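Local coordinates for protein hemolysins related proteins containing CBS domains (PDB 3HF7) that is of unknown function but is a probable membrane protein of the UPF0053 family whose CBS-domain pair, the part crystallised here, binds AMP, at residues Asn12-Ile17 / Arg37-Arg42; Asp77-Val82 / Val102-Asp107. One frame throughout, in Å; residues are numbered along the deposited sequence.

Interaction 1 of 2, residues Asn12-Ile17 / Arg37-Arg42; sequences NEIVGI and RIVLYR. With AMP (adenosine monophosphate), chain B.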
ATOM      1  N   ASN A  12      -7.291   0.540  10.127  1.00 30.10           N
ATOM      2  CA  ASN A  12      -8.233  -0.598  10.162  1.00 30.05           C
ATOM      3  C   ASN A  12      -8.805  -1.016   8.798  1.00 29.76           C
ATOM      4  O   ASN A  12      -9.228  -2.163   8.611  1.00 30.20           O
ATOM      5  CB  ASN A  12      -9.395  -0.303  11.132  1.00 30.37           C
ATOM      6  CG  ASN A  12      -9.850   1.178  11.103  1.00 31.83           C
ATOM      7  OD1 ASN A  12      -9.078   2.104  11.438  1.00 32.67           O
ATOM      8  ND2 ASN A  12     -11.111   1.397  10.728  1.00 31.48           N
ATOM      9  N   GLU A  13      -8.820  -0.081   7.855  1.00 28.74           N
ATOM     10  CA  GLU A  13      -9.466  -0.288   6.573  1.00 27.85           C
ATOM     11  C   GLU A  13      -8.463  -0.531   5.457  1.00 27.16           C
ATOM     12  O   GLU A  13      -8.826  -0.547   4.278  1.00 26.91           O
ATOM     13  CB  GLU A  13     -10.262   0.946   6.215  1.00 28.25           C
ATOM     14  CG  GLU A  13     -11.061   1.506   7.339  1.00 29.22           C
ATOM     15  CD  GLU A  13     -12.453   1.816   6.886  1.00 30.98           C
ATOM     16  OE1 GLU A  13     -12.763   3.008   6.637  1.00 30.48           O
ATOM     17  OE2 GLU A  13     -13.221   0.841   6.738  1.00 32.68           O
ATOM     18  N   ILE A  14      -7.199  -0.691   5.822  1.00 26.25           N
ATOM     19  CA  ILE A  14      -6.167  -0.989   4.851  1.00 25.16           C
ATOM     20  C   ILE A  14      -6.287  -2.452   4.451  1.00 25.33           C
ATOM     21  O   ILE A  14      -6.232  -3.341   5.307  1.00 25.70           O
ATOM     22  CB  ILE A  14      -4.766  -0.689   5.416  1.00 24.66           C
ATOM     23  CG1 ILE A  14      -4.654   0.800   5.752  1.00 24.00           C
ATOM     24  CG2 ILE A  14      -3.708  -1.053   4.418  1.00 24.41           C
ATOM     25  CD1 ILE A  14      -3.287   1.275   6.220  1.00 22.22           C
ATOM     26  N   VAL A  15      -6.479  -2.699   3.156  1.00 25.09           N
ATOM     27  CA  VAL A  15      -6.445  -4.058   2.603  1.00 24.55           C
ATOM     28  C   VAL A  15      -5.001  -4.499   2.346  1.00 24.60           C
ATOM     29  O   VAL A  15      -4.240  -3.855   1.613  1.00 24.57           O
ATOM     30  CB  VAL A  15      -7.252  -4.186   1.294  1.00 24.57           C
ATOM     31  CG1 VAL A  15      -7.184  -5.609   0.776  1.00 24.26           C
ATOM     32  CG2 VAL A  15      -8.713  -3.773   1.508  1.00 24.48           C
ATOM     33  N   GLY A  16      -4.631  -5.598   2.977  1.00 24.57           N
ATOM     34  CA  GLY A  16      -3.322  -6.177   2.794  1.00 24.98           C
ATOM     35  C   GLY A  16      -3.421  -7.663   3.066  1.00 25.39           C
ATOM     36  O   GLY A  16      -4.502  -8.182   3.368  1.00 25.38           O
ATOM     37  N   ILE A  17      -2.297  -8.356   2.948  1.00 25.58           N
ATOM     38  CA  ILE A  17      -2.271  -9.780   3.207  1.00 25.75           C
ATOM     39  C   ILE A  17      -1.182 -10.100   4.197  1.00 25.82           C
ATOM     40  O   ILE A  17      -0.044  -9.628   4.097  1.00 25.59           O
ATOM     41  CB  ILE A  17      -2.042 -10.634   1.925  1.00 25.65           C
ATOM     42  CG1 ILE A  17      -2.983 -10.219   0.800  1.00 25.55           C
ATOM     43  CG2 ILE A  17      -2.254 -12.112   2.219  1.00 26.15           C
ATOM     44  CD1 ILE A  17      -2.520 -10.733  -0.575  1.00 25.13           C
ATOM     45  N   ARG A  37      -3.228  -1.689  -5.480  1.00 25.97           N
ATOM     46  CA  ARG A  37      -2.057  -2.021  -4.666  1.00 25.68           C
ATOM     47  C   ARG A  37      -2.530  -2.572  -3.318  1.00 25.39           C
ATOM     48  O   ARG A  37      -3.605  -2.223  -2.845  1.00 25.49           O
ATOM     49  CB  ARG A  37      -1.147  -0.803  -4.459  1.00 25.64           C
ATOM     50  CG  ARG A  37      -1.111   0.214  -5.594  1.00 25.69           C
ATOM     51  CD  ARG A  37       0.010  -0.063  -6.576  1.00 26.98           C
ATOM     52  NE  ARG A  37       1.164   0.855  -6.501  1.00 26.54           N
ATOM     53  CZ  ARG A  37       1.439   1.788  -7.417  1.00 26.02           C
ATOM     54  NH1 ARG A  37       0.614   1.923  -8.448  1.00 25.02           N
ATOM     55  NH2 ARG A  37       2.518   2.585  -7.309  1.00 24.36           N
ATOM     56  N   ILE A  38      -1.744  -3.445  -2.701  1.00 25.41           N
ATOM     57  CA  ILE A  38      -2.094  -3.973  -1.377  1.00 25.16           C
ATOM     58  C   ILE A  38      -0.857  -4.269  -0.569  1.00 25.18           C
ATOM     59  O   ILE A  38       0.183  -4.607  -1.128  1.00 25.34           O
ATOM     60  CB  ILE A  38      -2.925  -5.258  -1.436  1.00 25.00           C
ATOM     61  CG1 ILE A  38      -2.282  -6.259  -2.392  1.00 24.72           C
ATOM     62  CG2 ILE A  38      -4.375  -4.941  -1.788  1.00 25.48           C
ATOM     63  CD1 ILE A  38      -2.064  -7.585  -1.785  1.00 24.40           C
ATOM     64  N   VAL A  39      -0.993  -4.166   0.756  1.00 25.31           N
ATOM     65  CA  VAL A  39       0.146  -4.287   1.653  1.00 24.91           C
ATOM     66  C   VAL A  39       0.443  -5.755   1.916  1.00 25.05           C
ATOM     67  O   VAL A  39      -0.460  -6.545   2.191  1.00 25.55           O
ATOM     68  CB  VAL A  39      -0.065  -3.509   2.994  1.00 24.73           C
ATOM     69  CG1 VAL A  39       1.215  -3.500   3.828  1.00 24.04           C
ATOM     70  CG2 VAL A  39      -0.522  -2.081   2.741  1.00 24.16           C
ATOM     71  N   LEU A  40       1.718  -6.113   1.806  1.00 24.83           N
ATOM     72  CA  LEU A  40       2.201  -7.403   2.274  1.00 24.47           C
ATOM     73  C   LEU A  40       2.819  -7.201   3.649  1.00 24.85           C
ATOM     74  O   LEU A  40       3.686  -6.337   3.833  1.00 24.71           O
ATOM     75  CB  LEU A  40       3.230  -7.971   1.291  1.00 23.71           C
ATOM     76  CG  LEU A  40       2.780  -8.200  -0.160  1.00 22.61           C
ATOM     77  CD1 LEU A  40       3.947  -8.780  -0.977  1.00 21.20           C
ATOM     78  CD2 LEU A  40       1.519  -9.094  -0.257  1.00 18.52           C
ATOM     79  N   TYR A  41       2.358  -7.978   4.620  1.00 25.39           N
ATOM     80  CA  TYR A  41       2.921  -7.905   5.963  1.00 26.19           C
ATOM     81  C   TYR A  41       3.007  -9.283   6.628  1.00 27.16           C
ATOM     82  O   TYR A  41       2.377 -10.260   6.188  1.00 27.18           O
ATOM     83  CB  TYR A  41       2.076  -6.974   6.834  1.00 26.10           C
ATOM     84  CG  TYR A  41       0.649  -7.442   7.017  1.00 26.37           C
ATOM     85  CD1 TYR A  41       0.325  -8.445   7.943  1.00 27.54           C
ATOM     86  CD2 TYR A  41      -0.381  -6.893   6.262  1.00 25.82           C
ATOM     87  CE1 TYR A  41      -0.992  -8.869   8.103  1.00 26.75           C
ATOM     88  CE2 TYR A  41      -1.689  -7.321   6.412  1.00 24.75           C
ATOM     89  CZ  TYR A  41      -1.984  -8.294   7.318  1.00 25.45           C
ATOM     90  OH  TYR A  41      -3.291  -8.685   7.446  1.00 27.70           O
ATOM     91  N   ARG A  42       3.769  -9.344   7.712  1.00 27.64           N
ATOM     92  CA  ARG A  42       3.864 -10.547   8.489  1.00 28.31           C
ATOM     93  C   ARG A  42       3.145 -10.298   9.827  1.00 28.44           C
ATOM     94  O   ARG A  42       3.617  -9.511  10.660  1.00 28.39           O
ATOM     95  CB  ARG A  42       5.336 -10.878   8.687  1.00 28.44           C
ATOM     96  CG  ARG A  42       5.657 -12.342   8.905  1.00 30.74           C
ATOM     97  CD  ARG A  42       7.175 -12.554   8.856  1.00 34.27           C
ATOM     98  NE  ARG A  42       7.876 -11.308   9.185  1.00 36.76           N
ATOM     99  CZ  ARG A  42       8.774 -10.692   8.404  1.00 38.03           C
ATOM    100  NH1 ARG A  42       9.139 -11.203   7.226  1.00 38.34           N
ATOM    101  NH2 ARG A  42       9.325  -9.557   8.825  1.00 38.70           N
TER
HETATM  102  P   AMP B   1      -7.961   1.539  -6.464  1.00 74.49           P
HETATM  103  O1P AMP B   1      -9.135   0.775  -5.875  1.00 73.97           O
HETATM  104  O2P AMP B   1      -6.604   0.906  -6.264  1.00 74.62           O
HETATM  105  O3P AMP B   1      -8.152   2.063  -7.861  1.00 74.98           O
HETATM  106  O5' AMP B   1      -7.899   2.911  -5.603  1.00 74.75           O
HETATM  107  C5' AMP B   1      -9.081   3.613  -5.185  1.00 71.19           C
HETATM  108  C4' AMP B   1      -8.884   4.258  -3.813  1.00 69.25           C
HETATM  109  O4' AMP B   1      -9.093   3.306  -2.770  1.00 67.86           O
HETATM  110  C3' AMP B   1      -7.486   4.839  -3.589  1.00 69.96           C
HETATM  111  O3' AMP B   1      -7.366   6.232  -3.946  1.00 71.65           O
HETATM  112  C2' AMP B   1      -7.253   4.641  -2.108  1.00 68.72           C
HETATM  113  O2' AMP B   1      -7.670   5.785  -1.376  1.00 68.33           O
HETATM  114  C1' AMP B   1      -8.138   3.478  -1.712  1.00 68.20           C
HETATM  115  N9  AMP B   1      -7.213   2.323  -1.562  1.00 67.70           N
HETATM  116  C8  AMP B   1      -6.290   1.995  -2.479  1.00 67.92           C
HETATM  117  N7  AMP B   1      -5.571   0.919  -2.092  1.00 68.20           N
HETATM  118  C5  AMP B   1      -6.021   0.537  -0.897  1.00 67.22           C
HETATM  119  C6  AMP B   1      -5.664  -0.536   0.047  1.00 67.17           C
HETATM  120  N6  AMP B   1      -4.674  -1.414  -0.255  1.00 66.17           N
HETATM  121  N1  AMP B   1      -6.371  -0.603   1.200  1.00 68.02           N
HETATM  122  C2  AMP B   1      -7.360   0.275   1.494  1.00 68.14           C
HETATM  123  N3  AMP B   1      -7.721   1.284   0.672  1.00 68.29           N
HETATM  124  C4  AMP B   1      -7.103   1.466  -0.532  1.00 67.64           C

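Interaction 2 of 2, residues Asp77-Val82 / Val102-Asp107; sequences DEIYFV and VGLVVD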
ATOM      1  N   ASP A  77       6.927  -3.710  -4.204  1.00 27.49           N
ATOM      2  CA  ASP A  77       7.823  -2.557  -4.048  1.00 27.84           C
ATOM      3  C   ASP A  77       7.892  -2.155  -2.598  1.00 27.86           C
ATOM      4  O   ASP A  77       6.931  -2.331  -1.835  1.00 27.42           O
ATOM      5  CB  ASP A  77       7.300  -1.364  -4.826  1.00 27.81           C
ATOM      6  CG  ASP A  77       6.908  -1.725  -6.231  1.00 29.82           C
ATOM      7  OD1 ASP A  77       7.832  -1.979  -7.054  1.00 31.32           O
ATOM      8  OD2 ASP A  77       5.685  -1.756  -6.510  1.00 30.51           O
ATOM      9  N   GLU A  78       9.020  -1.577  -2.215  1.00 28.01           N
ATOM     10  CA  GLU A  78       9.141  -1.096  -0.862  1.00 28.08           C
ATOM     11  C   GLU A  78       8.053  -0.087  -0.591  1.00 27.46           C
ATOM     12  O   GLU A  78       7.646   0.644  -1.477  1.00 26.97           O
ATOM     13  CB  GLU A  78      10.513  -0.502  -0.631  1.00 28.39           C
ATOM     14  CG  GLU A  78      11.401  -1.441   0.154  1.00 30.95           C
ATOM     15  CD  GLU A  78      11.989  -2.547  -0.697  1.00 34.12           C
ATOM     16  OE1 GLU A  78      11.675  -3.731  -0.446  1.00 37.50           O
ATOM     17  OE2 GLU A  78      12.778  -2.244  -1.613  1.00 35.96           O
ATOM     18  N   ILE A  79       7.552  -0.077   0.632  1.00 27.41           N
ATOM     19  CA  ILE A  79       6.535   0.881   0.991  1.00 27.54           C
ATOM     20  C   ILE A  79       7.119   2.307   1.019  1.00 28.26           C
ATOM     21  O   ILE A  79       8.257   2.524   1.471  1.00 28.77           O
ATOM     22  CB  ILE A  79       5.949   0.521   2.342  1.00 27.21           C
ATOM     23  CG1 ILE A  79       5.361  -0.886   2.264  1.00 26.87           C
ATOM     24  CG2 ILE A  79       4.909   1.535   2.759  1.00 26.89           C
ATOM     25  CD1 ILE A  79       4.813  -1.403   3.570  1.00 24.08           C
ATOM     26  N   TYR A  80       6.354   3.266   0.503  1.00 28.27           N
ATOM     27  CA  TYR A  80       6.661   4.678   0.686  1.00 28.55           C
ATOM     28  C   TYR A  80       5.976   5.207   1.946  1.00 28.81           C
ATOM     29  O   TYR A  80       4.744   5.114   2.080  1.00 28.72           O
ATOM     30  CB  TYR A  80       6.198   5.466  -0.533  1.00 28.76           C
ATOM     31  CG  TYR A  80       6.286   6.975  -0.423  1.00 28.83           C
ATOM     32  CD1 TYR A  80       7.475   7.619  -0.045  1.00 29.70           C
ATOM     33  CD2 TYR A  80       5.194   7.767  -0.749  1.00 29.60           C
ATOM     34  CE1 TYR A  80       7.556   9.025   0.031  1.00 29.33           C
ATOM     35  CE2 TYR A  80       5.264   9.160  -0.676  1.00 30.00           C
ATOM     36  CZ  TYR A  80       6.439   9.782  -0.288  1.00 30.15           C
ATOM     37  OH  TYR A  80       6.470  11.167  -0.232  1.00 32.25           O
ATOM     38  N   PHE A  81       6.776   5.765   2.862  1.00 28.91           N
ATOM     39  CA  PHE A  81       6.267   6.227   4.161  1.00 28.69           C
ATOM     40  C   PHE A  81       6.156   7.731   4.268  1.00 28.98           C
ATOM     41  O   PHE A  81       7.094   8.448   3.937  1.00 29.70           O
ATOM     42  CB  PHE A  81       7.129   5.682   5.287  1.00 28.39           C
ATOM     43  CG  PHE A  81       6.906   4.230   5.543  1.00 27.60           C
ATOM     44  CD1 PHE A  81       5.692   3.789   6.087  1.00 26.36           C
ATOM     45  CD2 PHE A  81       7.883   3.299   5.213  1.00 26.77           C
ATOM     46  CE1 PHE A  81       5.463   2.458   6.320  1.00 25.34           C
ATOM     47  CE2 PHE A  81       7.660   1.947   5.435  1.00 26.51           C
ATOM     48  CZ  PHE A  81       6.451   1.530   5.998  1.00 26.57           C
ATOM     49  N   VAL A  82       4.994   8.188   4.732  1.00 29.02           N
ATOM     50  CA  VAL A  82       4.653   9.611   4.867  1.00 28.73           C
ATOM     51  C   VAL A  82       4.404   9.934   6.341  1.00 28.71           C
ATOM     52  O   VAL A  82       3.533   9.320   6.960  1.00 28.64           O
ATOM     53  CB  VAL A  82       3.339   9.931   4.106  1.00 28.63           C
ATOM     54  CG1 VAL A  82       2.893  11.374   4.341  1.00 28.46           C
ATOM     55  CG2 VAL A  82       3.499   9.647   2.632  1.00 29.21           C
ATOM     56  N   VAL A 102       1.188   5.921  -3.939  1.00 24.32           N
ATOM     57  CA  VAL A 102       0.590   5.426  -2.703  1.00 23.00           C
ATOM     58  C   VAL A 102       1.596   5.483  -1.553  1.00 22.46           C
ATOM     59  O   VAL A 102       2.790   5.222  -1.721  1.00 22.11           O
ATOM     60  CB  VAL A 102       0.057   3.989  -2.858  1.00 22.88           C
ATOM     61  CG1 VAL A 102      -0.405   3.442  -1.520  1.00 23.30           C
ATOM     62  CG2 VAL A 102      -1.108   3.955  -3.816  1.00 23.04           C
ATOM     63  N   GLY A 103       1.104   5.838  -0.376  1.00 21.94           N
ATOM     64  CA  GLY A 103       1.963   5.940   0.774  1.00 21.48           C
ATOM     65  C   GLY A 103       1.261   5.410   1.989  1.00 21.06           C
ATOM     66  O   GLY A 103       0.031   5.419   2.064  1.00 20.94           O
ATOM     67  N   LEU A 104       2.055   4.925   2.930  1.00 20.85           N
ATOM     68  CA  LEU A 104       1.543   4.552   4.231  1.00 20.62           C
ATOM     69  C   LEU A 104       1.872   5.678   5.176  1.00 20.82           C
ATOM     70  O   LEU A 104       3.041   6.105   5.261  1.00 20.85           O
ATOM     71  CB  LEU A 104       2.155   3.236   4.706  1.00 20.24           C
ATOM     72  CG  LEU A 104       1.564   2.009   3.998  1.00 19.39           C
ATOM     73  CD1 LEU A 104       1.947   0.756   4.764  1.00 20.27           C
ATOM     74  CD2 LEU A 104       0.049   2.115   3.864  1.00 18.76           C
ATOM     75  N   VAL A 105       0.830   6.181   5.849  1.00 21.30           N
ATOM     76  CA  VAL A 105       0.992   7.258   6.826  1.00 22.10           C
ATOM     77  C   VAL A 105       1.461   6.703   8.151  1.00 22.65           C
ATOM     78  O   VAL A 105       0.861   5.791   8.711  1.00 22.42           O
ATOM     79  CB  VAL A 105      -0.295   8.068   7.054  1.00 22.04           C
ATOM     80  CG1 VAL A 105      -0.114   9.048   8.232  1.00 22.16           C
ATOM     81  CG2 VAL A 105      -0.657   8.820   5.782  1.00 22.35           C
ATOM     82  N   VAL A 106       2.540   7.285   8.650  1.00 23.83           N
ATOM     83  CA  VAL A 106       3.223   6.724   9.784  1.00 24.69           C
ATOM     84  C   VAL A 106       3.549   7.732  10.889  1.00 25.17           C
ATOM     85  O   VAL A 106       3.866   8.896  10.652  1.00 25.36           O
ATOM     86  CB  VAL A 106       4.463   5.920   9.321  1.00 24.61           C
ATOM     87  CG1 VAL A 106       5.740   6.712   9.523  1.00 24.62           C
ATOM     88  CG2 VAL A 106       4.520   4.601  10.036  1.00 24.20           C
ATOM     89  N   ASP A 107       3.427   7.223  12.099  1.00 26.01           N
ATOM     90  CA  ASP A 107       3.765   7.860  13.348  1.00 26.44           C
ATOM     91  C   ASP A 107       5.220   8.202  13.450  1.00 26.62           C
ATOM     92  O   ASP A 107       6.019   7.760  12.630  1.00 26.74           O
ATOM     93  CB  ASP A 107       3.585   6.777  14.377  1.00 26.85           C
ATOM     94  CG  ASP A 107       2.946   7.254  15.577  1.00 28.47           C
ATOM     95  OD1 ASP A 107       1.985   8.036  15.438  1.00 29.68           O
ATOM     96  OD2 ASP A 107       3.390   6.828  16.662  1.00 32.53           O
TER

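Interaction 1 of 2, residues Asn12-Ile17 / Arg37-Arg42
V15 O takes two donors: N6 of the bound AMP at 3.1 Å and, more weakly, V39 N at 3.4 Å. This shared carbonyl sits where the parallel pair of a CBS beta-alpha-beta unit, strands 16-18 and 37-41 joined through helix 23-31, meets the nucleotide. V15 N donates to AMP N1 at 2.9 Å, and R37 O takes N6 as well: main-chain atoms bond both, and two carbonyls hold the amino group. The ladder continues with I17 N to V39 O at 2.7 Å and Y41 N to I17 O at 3.0 Å.

Branched aliphatic residues suit these strands. I17 meets I38 through their CD1 atoms, in a layer that L30 of helix 23-31 covers, whereas I14 CG2 touches V39 CG2 at 3.7 Å. V15 CG1, anti to the backbone N (chi1 -180°), lies beside I38 CG2. At G16 a side chain would point at V39 O and the Y41 ring, which is consistent with glycine here. Y41 CG lies between its own N and carbonyl carbon (chi1 62°), and the ring carries I17 O over one face, 3.5 Å above the plane and offset toward the rim.

Interaction 2 of 2, residues Asp77-Val82 / Val102-Asp107
The beta-alpha-beta unit of strand 81-83, helix 88-98 and strand 102-106 brings its two strands together here as a parallel pair, at the outer side of the mixed sheet. F81 is bridged to L104 and V82 to V105, and three main-chain bonds join them: L104 N to Y80 O (2.8 Å), V82 N to L104 O (2.9 Å) and V106 N to V82 O (2.8 Å). The bonds alternate in direction from strand to strand, as in any parallel pair. The CA atoms of G103, F81 and V105 also lie close to Y80 O, L104 O and V82 O, respectively.

On the face that carries F81 and L104, these two side chains lie side by side and point the same way, F81 CE1 3.8 Å from L104 CB. I79 CG2 reaches across to L104 CG at 3.6 Å and also rests over one face of the F81 ring, toward its rim. With CG1 beside the backbone N (chi1 -59°), CG2 is anti to that N, and this one methyl touches both neighbours. Further along, F81 CD1 approaches V106 CB. Leucine and isoleucine fit this apolar layer, which M51 of strand 48-53 extends over L104.

Y80 is amphipathic in use. V102 O lies at the edge of its ring, in plane, 3.6 Å from CD2, while the hydroxyl bonds to Q91 of helix 88-98 and the ring meets F95 of that helix. V82 also faces the helix, through Q91. G103, with no side chain, passes close to Y80 and bonds through its backbone to V116 on the next strand. A helix packed over the parallel strands it connects, with an antiparallel strand added beyond, is the arrangement typical of the CBS domain.

In the fold
Interaction 1 closes before interaction 2 opens along the chain, and their centres lie about 12 Å apart. Each is the parallel strand pair of a beta-alpha-beta unit, but in different sheets: interaction 1 in the three-stranded sheet with strand 48-53, interaction 2 in the four-stranded one with strands 9-10 and 112-117. The sheets pack against each other where I14 and V39 meet L104 and I79, and where R37 meets V102. AMP is bound at this junction: 12-17 and 37-42 hold its adenine, T117 and D120 contribute from the other sheet's side, and the side chain of V102 is about 6 Å from AMP. Such a paired arrangement is the hallmark of a Bateman module.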